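Local structure of suppressor protein STP22 of temperature-sensitive alpha-factor receptor and arginine permease (Saccharomyces cerevisiae, 3R3Q) at residues V16-F20 with F34-L38; S46-R52 with L64-T70; Y93-P98 with L133-P138. The protein serves endosomal protein sorting as the Vps23 subunit of ESCRT-I, its UEV domain probably taking part in the recruitment of that complex by ESCRT-0. The protein carries 1 engineered substitution. All coordinates share one frame; numbering follows the deposited sequence.

Contact 1. Residues V16-F20 with F34-L38; sequences VNWLF and FHDSL. With ZN (zinc ion), chain D.
Phe34 reaches from helix 30-43 onto Val16, Leu19 and Phe20 of helix 13-23, and its ring is the centre of this contact. The two helix segments run at 141° to each other with their axes 10.5 Å apart, a gap filled by side chains. From CB of Phe34 the ring is carried across by a first torsion that sets CG opposite the backbone N (chi1 172°). Phe34 CD1 then lies 3.7 Å from Phe20 CA, with the CG and CD2 of Leu19 approaching the same atom. One bond further, Phe34 CE1 comes 3.6 Å from Val16 O, close to the plane of the ring, and also packs on Phe20 CB. At the tip, Phe34 CZ meets Val16 CG1 at 3.9 Å, again at the ring edge. One face of the Phe34 ring receives the edge of Phe20 in a T-shaped stack, centroids 5.7 Å apart and planes at 84°. Further along, Leu19 CD2 lies 4.1 Å from Leu38 N. On helix 30-43, His35 binds a zinc ion through NE2 at 2.0 Å and donates from ND1 to Asp36 OD1, but neither residue takes part in the contact between the two segments. No hydrogen bond crosses, and Val16 O already accepts the helical bond from Phe20 N; the helices are therefore held here by apolar packing and an edge-to-face ring pair.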
loop_
_atom_site.group_PDB
_atom_site.type_symbol
_atom_site.label_atom_id
_atom_site.label_comp_id
_atom_site.label_asym_id
_atom_site.label_seq_id
_atom_site.Cartn_x
_atom_site.Cartn_y
_atom_site.Cartn_z
ATOM N N VAL A 16 -12.687 -2.885 -13.607
ATOM C CA VAL A 16 -13.573 -1.968 -12.898
ATOM C C VAL A 16 -14.805 -2.703 -12.379
ATOM O O VAL A 16 -15.205 -2.555 -11.229
ATOM C CB VAL A 16 -14.030 -0.816 -13.805
ATOM C CG1 VAL A 16 -15.047 0.066 -13.083
ATOM C CG2 VAL A 16 -12.836 0.009 -14.251
ATOM N N ASN A 17 -15.419 -3.517 -13.228
ATOM C CA ASN A 17 -16.649 -4.169 -12.812
ATOM C C ASN A 17 -16.430 -5.278 -11.799
ATOM O O ASN A 17 -17.237 -5.472 -10.886
ATOM C CB ASN A 17 -17.406 -4.658 -14.041
ATOM C CG ASN A 17 -17.812 -3.506 -14.916
ATOM O OD1 ASN A 17 -18.307 -2.494 -14.416
ATOM N ND2 ASN A 17 -17.569 -3.621 -16.206
ATOM N N TRP A 18 -15.332 -5.995 -11.960
ATOM C CA TRP A 18 -14.961 -7.011 -10.986
ATOM C C TRP A 18 -14.710 -6.351 -9.622
ATOM O O TRP A 18 -15.138 -6.870 -8.585
ATOM C CB TRP A 18 -13.721 -7.762 -11.475
ATOM C CG TRP A 18 -13.052 -8.565 -10.413
ATOM C CD1 TRP A 18 -13.316 -9.859 -10.079
ATOM C CD2 TRP A 18 -12.011 -8.125 -9.534
ATOM N NE1 TRP A 18 -12.500 -10.257 -9.043
ATOM C CE2 TRP A 18 -11.687 -9.208 -8.694
ATOM C CE3 TRP A 18 -11.311 -6.925 -9.385
ATOM C CZ2 TRP A 18 -10.704 -9.124 -7.710
ATOM C CZ3 TRP A 18 -10.337 -6.846 -8.404
ATOM C CH2 TRP A 18 -10.046 -7.939 -7.585
ATOM N N LEU A 19 -14.035 -5.205 -9.642
ATOM C CA LEU A 19 -13.704 -4.488 -8.407
ATOM C C LEU A 19 -14.988 -4.112 -7.676
ATOM O O LEU A 19 -15.131 -4.342 -6.477
ATOM C CB LEU A 19 -12.877 -3.237 -8.732
ATOM C CG LEU A 19 -12.206 -2.489 -7.577
ATOM C CD1 LEU A 19 -11.115 -3.351 -6.957
ATOM C CD2 LEU A 19 -11.621 -1.200 -8.092
ATOM N N PHE A 20 -15.950 -3.559 -8.404
ATOM C CA PHE A 20 -17.212 -3.205 -7.787
ATOM C C PHE A 20 -17.864 -4.437 -7.158
ATOM O O PHE A 20 -18.289 -4.404 -5.996
ATOM C CB PHE A 20 -18.150 -2.583 -8.829
ATOM C CG PHE A 20 -19.514 -2.261 -8.293
ATOM C CD1 PHE A 20 -19.777 -1.020 -7.752
ATOM C CD2 PHE A 20 -20.525 -3.206 -8.328
ATOM C CE1 PHE A 20 -21.037 -0.719 -7.251
ATOM C CE2 PHE A 20 -21.789 -2.912 -7.831
ATOM C CZ PHE A 20 -22.040 -1.669 -7.296
ATOM N N PHE A 34 -14.509 1.288 -3.186
ATOM C CA PHE A 34 -14.445 1.195 -4.639
ATOM C C PHE A 34 -13.793 2.433 -5.234
ATOM O O PHE A 34 -12.839 2.335 -6.010
ATOM C CB PHE A 34 -15.852 0.996 -5.214
ATOM C CG PHE A 34 -15.915 1.079 -6.712
ATOM C CD1 PHE A 34 -15.444 0.040 -7.491
ATOM C CD2 PHE A 34 -16.437 2.196 -7.334
ATOM C CE1 PHE A 34 -15.496 0.103 -8.878
ATOM C CE2 PHE A 34 -16.499 2.269 -8.714
ATOM C CZ PHE A 34 -16.029 1.214 -9.491
ATOM N N HIS A 35 -14.293 3.608 -4.869
ATOM C CA HIS A 35 -13.720 4.792 -5.462
ATOM C C HIS A 35 -12.227 4.898 -5.176
ATOM O O HIS A 35 -11.429 5.161 -6.070
ATOM C CB HIS A 35 -14.360 6.092 -4.972
ATOM C CG HIS A 35 -13.627 7.277 -5.491
ATOM N ND1 HIS A 35 -12.513 7.802 -4.861
ATOM C CD2 HIS A 35 -13.757 7.951 -6.653
ATOM C CE1 HIS A 35 -12.008 8.763 -5.613
ATOM N NE2 HIS A 35 -12.745 8.870 -6.704
ATOM N N ASP A 36 -11.857 4.727 -3.910
ATOM C CA ASP A 36 -10.486 5.013 -3.502
ATOM C C ASP A 36 -9.516 4.000 -4.082
ATOM O O ASP A 36 -8.388 4.336 -4.411
ATOM C CB ASP A 36 -10.364 5.076 -1.968
ATOM C CG ASP A 36 -10.992 6.333 -1.380
ATOM O OD1 ASP A 36 -11.797 6.975 -2.086
ATOM O OD2 ASP A 36 -10.672 6.675 -0.232
ATOM N N SER A 37 -9.970 2.756 -4.208
ATOM C CA SER A 37 -9.155 1.708 -4.820
ATOM C C SER A 37 -8.905 2.006 -6.296
ATOM O O SER A 37 -7.775 1.916 -6.779
ATOM C CB SER A 37 -9.806 0.335 -4.635
ATOM O OG SER A 37 -9.835 -0.010 -3.265
ATOM N N LEU A 38 -9.956 2.394 -7.004
ATOM C CA LEU A 38 -9.827 2.747 -8.410
ATOM C C LEU A 38 -8.955 3.995 -8.618
ATOM O O LEU A 38 -8.171 4.077 -9.567
ATOM C CB LEU A 38 -11.211 2.946 -9.025
ATOM C CG LEU A 38 -11.280 3.022 -10.540
ATOM C CD1 LEU A 38 -10.890 1.691 -11.180
ATOM C CD2 LEU A 38 -12.677 3.422 -10.933
HETATM ZN ZN ZN D . -12.309 9.927 -8.394
#

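Contact 2. Residues S46-R52 with L64-T70; sequences SLRPRTR and LLSIYGT
Arg48, Arg50 and Arg52 form antiparallel hydrogen-bonded pairs with Tyr68, Ser66 and Leu64, as strands 47-52 and 64-68 pass at 153°, the bond from Ser66 N to Arg50 O measuring 2.8 Å. On the face carrying these residues, Tyr68 is gripped between two arginines. The Arg50 guanidinium lies flat on one side of the ring, with CZ 4.0 Å from the Tyr68 centroid and planes 13° apart, both a stack and a cation-pi contact. Against the opposite face comes Arg48 CG, a CH-pi approach at 3.8 Å from the same Tyr68 centroid; its guanidinium stands at 75° to the ring. A water accepts from Arg50 NE at 3.0 Å and donates to Ser66 OG at 2.7 Å, tying the two strands; Ser66 OG also bonds Met87 O. The other face, with Pro49, Thr51, Leu65 and Ile67, is mostly apolar: Pro49 CB meets Leu65 CD1 at 4.0 Å, and helices 13-23 and 30-43 pack here. Near the end of the pairing Leu47 CB packs on Ile67 CG2, and the chain turns a corner at Gly69. This is the first hairpin of the antiparallel meander characteristic of UBC-like UEV domains.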
loop_
_atom_site.group_PDB
_atom_site.type_symbol
_atom_site.label_atom_id
_atom_site.label_comp_id
_atom_site.label_asym_id
_atom_site.label_seq_id
_atom_site.Cartn_x
_atom_site.Cartn_y
_atom_site.Cartn_z
ATOM N N SER A 46 1.674 0.853 -11.688
ATOM C CA SER A 46 2.513 -0.252 -11.236
ATOM C C SER A 46 1.837 -1.058 -10.128
ATOM O O SER A 46 2.441 -1.975 -9.560
ATOM C CB SER A 46 3.850 0.279 -10.724
ATOM O OG SER A 46 3.644 1.184 -9.654
ATOM N N LEU A 47 0.590 -0.703 -9.816
ATOM C CA LEU A 47 -0.181 -1.405 -8.790
ATOM C C LEU A 47 -1.360 -2.105 -9.456
ATOM O O LEU A 47 -1.869 -1.638 -10.475
ATOM C CB LEU A 47 -0.673 -0.416 -7.727
ATOM C CG LEU A 47 0.415 0.204 -6.843
ATOM C CD1 LEU A 47 -0.195 1.206 -5.864
ATOM C CD2 LEU A 47 1.204 -0.845 -6.090
ATOM N N ARG A 48 -1.780 -3.238 -8.895
ATOM C CA ARG A 48 -2.914 -3.974 -9.450
ATOM C C ARG A 48 -3.670 -4.676 -8.332
ATOM O O ARG A 48 -3.102 -4.920 -7.262
ATOM C CB ARG A 48 -2.450 -4.973 -10.500
ATOM C CG ARG A 48 -1.241 -5.744 -10.103
ATOM C CD ARG A 48 -0.670 -6.482 -11.311
ATOM N NE ARG A 48 0.568 -7.142 -10.936
ATOM C CZ ARG A 48 1.754 -6.550 -10.937
ATOM N NH1 ARG A 48 2.825 -7.226 -10.557
ATOM N NH2 ARG A 48 1.867 -5.283 -11.326
ATOM N N PRO A 49 -4.959 -4.982 -8.558
ATOM C CA PRO A 49 -5.790 -5.537 -7.482
ATOM C C PRO A 49 -5.920 -7.064 -7.525
ATOM O O PRO A 49 -5.805 -7.695 -8.592
ATOM C CB PRO A 49 -7.161 -4.908 -7.758
ATOM C CG PRO A 49 -7.203 -4.837 -9.273
ATOM C CD PRO A 49 -5.768 -4.592 -9.732
ATOM N N ARG A 50 -6.183 -7.646 -6.357
ATOM C CA ARG A 50 -6.570 -9.050 -6.274
ATOM C C ARG A 50 -7.332 -9.252 -4.967
ATOM O O ARG A 50 -7.359 -8.360 -4.123
ATOM C CB ARG A 50 -5.337 -9.961 -6.330
ATOM C CG ARG A 50 -4.381 -9.805 -5.160
ATOM C CD ARG A 50 -3.155 -10.671 -5.388
ATOM N NE ARG A 50 -2.162 -10.502 -4.334
ATOM C CZ ARG A 50 -0.909 -10.926 -4.432
ATOM N NH1 ARG A 50 -0.496 -11.533 -5.534
ATOM N NH2 ARG A 50 -0.065 -10.724 -3.427
ATOM N N THR A 51 -7.976 -10.401 -4.809
ATOM C CA THR A 51 -8.593 -10.722 -3.529
ATOM C C THR A 51 -7.835 -11.873 -2.895
ATOM O O THR A 51 -7.398 -12.795 -3.589
ATOM C CB THR A 51 -10.067 -11.098 -3.676
ATOM O OG1 THR A 51 -10.221 -11.951 -4.818
ATOM C CG2 THR A 51 -10.935 -9.846 -3.841
ATOM N N ARG A 52 -7.691 -11.808 -1.577
ATOM C CA ARG A 52 -6.951 -12.807 -0.837
ATOM C C ARG A 52 -7.563 -12.982 0.527
ATOM O O ARG A 52 -8.107 -12.039 1.090
ATOM C CB ARG A 52 -5.508 -12.343 -0.638
ATOM C CG ARG A 52 -4.642 -12.399 -1.885
ATOM C CD ARG A 52 -4.375 -13.851 -2.250
ATOM N NE ARG A 52 -3.441 -14.043 -3.360
ATOM C CZ ARG A 52 -3.796 -14.068 -4.643
ATOM N NH1 ARG A 52 -2.882 -14.298 -5.590
ATOM N NH2 ARG A 52 -5.059 -13.866 -4.993
ATOM N N LEU A 64 -10.299 -10.249 1.697
ATOM C CA LEU A 64 -10.118 -8.810 1.528
ATOM C C LEU A 64 -9.595 -8.486 0.142
ATOM O O LEU A 64 -8.980 -9.320 -0.516
ATOM C CB LEU A 64 -9.122 -8.250 2.554
ATOM C CG LEU A 64 -9.560 -8.221 4.017
ATOM C CD1 LEU A 64 -8.411 -7.684 4.878
ATOM C CD2 LEU A 64 -10.789 -7.366 4.222
ATOM N N LEU A 65 -9.838 -7.256 -0.285
ATOM C CA LEU A 65 -9.138 -6.702 -1.429
ATOM C C LEU A 65 -7.707 -6.331 -1.044
ATOM O O LEU A 65 -7.465 -5.689 -0.003
ATOM C CB LEU A 65 -9.872 -5.463 -1.946
ATOM C CG LEU A 65 -9.220 -4.665 -3.074
ATOM C CD1 LEU A 65 -9.331 -5.411 -4.385
ATOM C CD2 LEU A 65 -9.898 -3.300 -3.167
ATOM N N SER A 66 -6.769 -6.721 -1.909
ATOM C CA SER A 66 -5.359 -6.401 -1.763
ATOM C C SER A 66 -4.875 -5.716 -3.046
ATOM O O SER A 66 -5.309 -6.051 -4.142
ATOM C CB SER A 66 -4.555 -7.678 -1.483
ATOM O OG SER A 66 -3.162 -7.404 -1.385
ATOM N N ILE A 67 -3.989 -4.741 -2.901
ATOM C CA ILE A 67 -3.426 -4.042 -4.053
ATOM C C ILE A 67 -1.926 -4.201 -3.967
ATOM O O ILE A 67 -1.324 -3.915 -2.929
ATOM C CB ILE A 67 -3.838 -2.569 -4.058
ATOM C CG1 ILE A 67 -5.345 -2.469 -4.352
ATOM C CG2 ILE A 67 -3.055 -1.786 -5.125
ATOM C CD1 ILE A 67 -5.930 -1.105 -4.062
ATOM N N TYR A 68 -1.319 -4.699 -5.038
ATOM C CA TYR A 68 0.079 -5.085 -4.967
ATOM C C TYR A 68 0.825 -4.617 -6.212
ATOM O O TYR A 68 0.223 -4.254 -7.216
ATOM C CB TYR A 68 0.196 -6.610 -4.773
ATOM C CG TYR A 68 -0.132 -7.402 -6.017
ATOM C CD1 TYR A 68 0.880 -7.968 -6.780
ATOM C CD2 TYR A 68 -1.450 -7.539 -6.463
ATOM C CE1 TYR A 68 0.601 -8.674 -7.940
ATOM C CE2 TYR A 68 -1.736 -8.245 -7.624
ATOM C CZ TYR A 68 -0.706 -8.806 -8.350
ATOM O OH TYR A 68 -0.987 -9.496 -9.502
ATOM N N GLY A 69 2.147 -4.613 -6.136
ATOM C CA GLY A 69 2.952 -4.194 -7.265
ATOM C C GLY A 69 4.209 -3.554 -6.743
ATOM O O GLY A 69 4.819 -4.068 -5.803
ATOM N N THR A 70 4.597 -2.433 -7.341
ATOM C CA THR A 70 5.828 -1.765 -6.930
ATOM C C THR A 70 5.596 -0.271 -6.750
ATOM O O THR A 70 4.670 0.304 -7.332
ATOM C CB THR A 70 6.941 -1.940 -7.975
ATOM O OG1 THR A 70 6.517 -1.357 -9.211
ATOM C CG2 THR A 70 7.265 -3.421 -8.201
HETATM O O HOH W 1 -2.115 -9.894 -1.430
#

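Contact 3. Residues Y93-P98 with L133-P138; sequences YPVKPP and LHAWDP. Engineered in segment 133-138: Ala135 (natural residue Cys).
Trp136 lays its indole against Pro97 and points its N-H at the carbonyl of Pro94, so that one flat side chain engages the loop 93-98 by both face and edge. Pro97 CB sits over the face, 3.7 Å from the centroid of the six-membered ring of Trp136 and 16° off its normal, a well-centred CH-pi contact. Pro97 CB also touches Leu133 CD2 at 3.6 Å, so the methyl and the indole meet this carbon from directions roughly at right angles. At the edge, Trp136 NE1 donates to Pro94 O at 2.8 Å with an angle of 159° at the hydrogen. The acceptor lies nearly in the indole plane, while the donor is slightly tilted from the carbonyl plane. The extended first torsion of Trp136 (chi1 -175°) carries the indole across to the loop, and the bond together with the proline restricts its rotation.

The loop reads Tyr-Pro-Val-Lys-Pro-Pro, with a cis peptide before Pro94; this is the YPxxPP segment known from the E2 (UBC) fold, here leading from strand 82-88 into strand 99-102. Pro138 comes in beside the bond: its CB lies 3.3 Å from Pro94 O, while its CG approaches Val95 O, so the Pro94 carbonyl meets an N-H and a proline ring together. Tyr93 CE1 is 4.1 Å from Trp136 CZ2, and Pro94 CB covers one face of the tyrosine ring. The Tyr93 hydroxyl is hydrogen-bonded to Asp36 on helix 30-43. Pro98 CD approaches CH2 of the indole; Val146 of helix 143-152 also touches Trp136 and Pro98. Pro94 in turn touches Asp29 and Thr32, the residues of a zinc site.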
loop_
_atom_site.group_PDB
_atom_site.type_symbol
_atom_site.label_atom_id
_atom_site.label_comp_id
_atom_site.label_asym_id
_atom_site.label_seq_id
_atom_site.Cartn_x
_atom_site.Cartn_y
_atom_site.Cartn_z
ATOM N N TYR A 93 -12.508 0.197 6.098
ATOM C CA TYR A 93 -11.968 1.357 5.374
ATOM C C TYR A 93 -13.097 2.350 5.051
ATOM O O TYR A 93 -14.162 1.935 4.618
ATOM C CB TYR A 93 -11.250 0.905 4.088
ATOM C CG TYR A 93 -10.653 2.063 3.334
ATOM C CD1 TYR A 93 -9.449 2.612 3.723
ATOM C CD2 TYR A 93 -11.325 2.635 2.251
ATOM C CE1 TYR A 93 -8.913 3.696 3.060
ATOM C CE2 TYR A 93 -10.797 3.725 1.574
ATOM C CZ TYR A 93 -9.590 4.252 1.995
ATOM O OH TYR A 93 -9.035 5.339 1.351
ATOM N N PRO A 94 -12.878 3.665 5.235
ATOM C CA PRO A 94 -11.647 4.364 5.609
ATOM C C PRO A 94 -11.510 4.628 7.101
ATOM O O PRO A 94 -10.570 5.329 7.475
ATOM C CB PRO A 94 -11.791 5.698 4.878
ATOM C CG PRO A 94 -13.254 5.973 4.960
ATOM C CD PRO A 94 -13.910 4.612 4.759
ATOM N N VAL A 95 -12.408 4.111 7.931
ATOM C CA VAL A 95 -12.264 4.284 9.373
ATOM C C VAL A 95 -10.956 3.661 9.835
ATOM O O VAL A 95 -10.247 4.217 10.675
ATOM C CB VAL A 95 -13.446 3.668 10.129
ATOM C CG1 VAL A 95 -13.239 3.791 11.635
ATOM C CG2 VAL A 95 -14.738 4.351 9.714
ATOM N N LYS A 96 -10.641 2.501 9.278
ATOM C CA LYS A 96 -9.346 1.877 9.481
ATOM C C LYS A 96 -8.514 2.037 8.224
ATOM O O LYS A 96 -9.023 1.866 7.118
ATOM C CB LYS A 96 -9.528 0.397 9.790
ATOM C CG LYS A 96 -10.306 0.150 11.077
ATOM C CD LYS A 96 -10.212 -1.300 11.525
ATOM C CE LYS A 96 -10.951 -1.512 12.836
ATOM N NZ LYS A 96 -10.798 -2.906 13.340
ATOM N N PRO A 97 -7.229 2.359 8.381
ATOM C CA PRO A 97 -6.361 2.580 7.224
ATOM C C PRO A 97 -5.881 1.261 6.625
ATOM O O PRO A 97 -5.984 0.211 7.277
ATOM C CB PRO A 97 -5.171 3.324 7.835
ATOM C CG PRO A 97 -5.080 2.775 9.202
ATOM C CD PRO A 97 -6.512 2.585 9.651
ATOM N N PRO A 98 -5.333 1.309 5.408
ATOM C CA PRO A 98 -4.752 0.108 4.805
ATOM C C PRO A 98 -3.551 -0.411 5.592
ATOM O O PRO A 98 -2.855 0.373 6.251
ATOM C CB PRO A 98 -4.281 0.606 3.436
ATOM C CG PRO A 98 -3.996 2.068 3.664
ATOM C CD PRO A 98 -5.117 2.499 4.570
ATOM N N LEU A 133 -0.291 6.922 9.286
ATOM C CA LEU A 133 -1.116 5.962 10.008
ATOM C C LEU A 133 -1.264 6.331 11.490
ATOM O O LEU A 133 -2.194 5.876 12.152
ATOM C CB LEU A 133 -0.555 4.540 9.858
ATOM C CG LEU A 133 -0.341 4.071 8.421
ATOM C CD1 LEU A 133 0.245 2.658 8.409
ATOM C CD2 LEU A 133 -1.640 4.112 7.615
ATOM N N HIS A 134 -0.355 7.154 12.010
ATOM C CA HIS A 134 -0.446 7.610 13.401
ATOM C C HIS A 134 -1.175 8.938 13.529
ATOM O O HIS A 134 -1.304 9.487 14.629
ATOM C CB HIS A 134 0.933 7.738 14.031
ATOM C CG HIS A 134 1.692 6.458 14.035
ATOM N ND1 HIS A 134 3.012 6.369 13.645
ATOM C CD2 HIS A 134 1.306 5.204 14.363
ATOM C CE1 HIS A 134 3.408 5.111 13.742
ATOM N NE2 HIS A 134 2.388 4.387 14.168
ATOM N N ALA A 135 -1.611 9.463 12.394
ATOM C CA ALA A 135 -2.406 10.677 12.352
ATOM C C ALA A 135 -3.582 10.457 11.411
ATOM O O ALA A 135 -4.071 11.387 10.794
ATOM C CB ALA A 135 -1.554 11.838 11.873
ATOM N N TRP A 136 -4.029 9.213 11.312
ATOM C CA TRP A 136 -5.055 8.843 10.346
ATOM C C TRP A 136 -6.354 9.600 10.582
ATOM O O TRP A 136 -6.883 9.614 11.689
ATOM C CB TRP A 136 -5.293 7.330 10.409
ATOM C CG TRP A 136 -6.225 6.854 9.377
ATOM C CD1 TRP A 136 -7.490 6.367 9.571
ATOM C CD2 TRP A 136 -5.994 6.829 7.967
ATOM N NE1 TRP A 136 -8.048 6.035 8.367
ATOM C CE2 TRP A 136 -7.156 6.310 7.363
ATOM C CE3 TRP A 136 -4.916 7.192 7.153
ATOM C CZ2 TRP A 136 -7.270 6.138 5.983
ATOM C CZ3 TRP A 136 -5.029 7.020 5.793
ATOM C CH2 TRP A 136 -6.195 6.494 5.216
ATOM N N ASP A 137 -6.871 10.206 9.515
ATOM C CA ASP A 137 -8.068 11.023 9.594
ATOM C C ASP A 137 -9.007 10.505 8.494
ATOM O O ASP A 137 -8.935 10.946 7.345
ATOM C CB ASP A 137 -7.668 12.476 9.365
ATOM C CG ASP A 137 -8.753 13.452 9.729
ATOM O OD1 ASP A 137 -9.806 13.045 10.260
ATOM O OD2 ASP A 137 -8.519 14.647 9.468
ATOM N N PRO A 138 -9.865 9.529 8.842
ATOM C CA PRO A 138 -10.681 8.793 7.863
ATOM C C PRO A 138 -11.372 9.658 6.814
ATOM O O PRO A 138 -11.313 9.342 5.621
ATOM C CB PRO A 138 -11.722 8.105 8.742
ATOM C CG PRO A 138 -10.966 7.796 9.995
ATOM C CD PRO A 138 -10.001 8.956 10.196
#

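The contacts follow one another along the chain. Contact 1 pairs the two N-terminal helices, contact 2 the first two strands of the four-stranded sheet, and contact 3 the loops before strand 99-102 and before helix 143-152. The centres of contacts 1 and 2 are about 12 Å apart and the two touch directly: Trp18 packs on Pro49, and Leu19 and Ser37 on Leu65, so the helix pair lies against the hairpin. Contact 3 lies about 19 Å from contact 1, centre to centre, and is linked to it by the Asp36 to Tyr93 pair. Contacts 2 and 3 do not touch, their nearest atoms being about 8 Å apart. Helix 30-43 thus joins sheet and YPxxPP segment within one UEV domain.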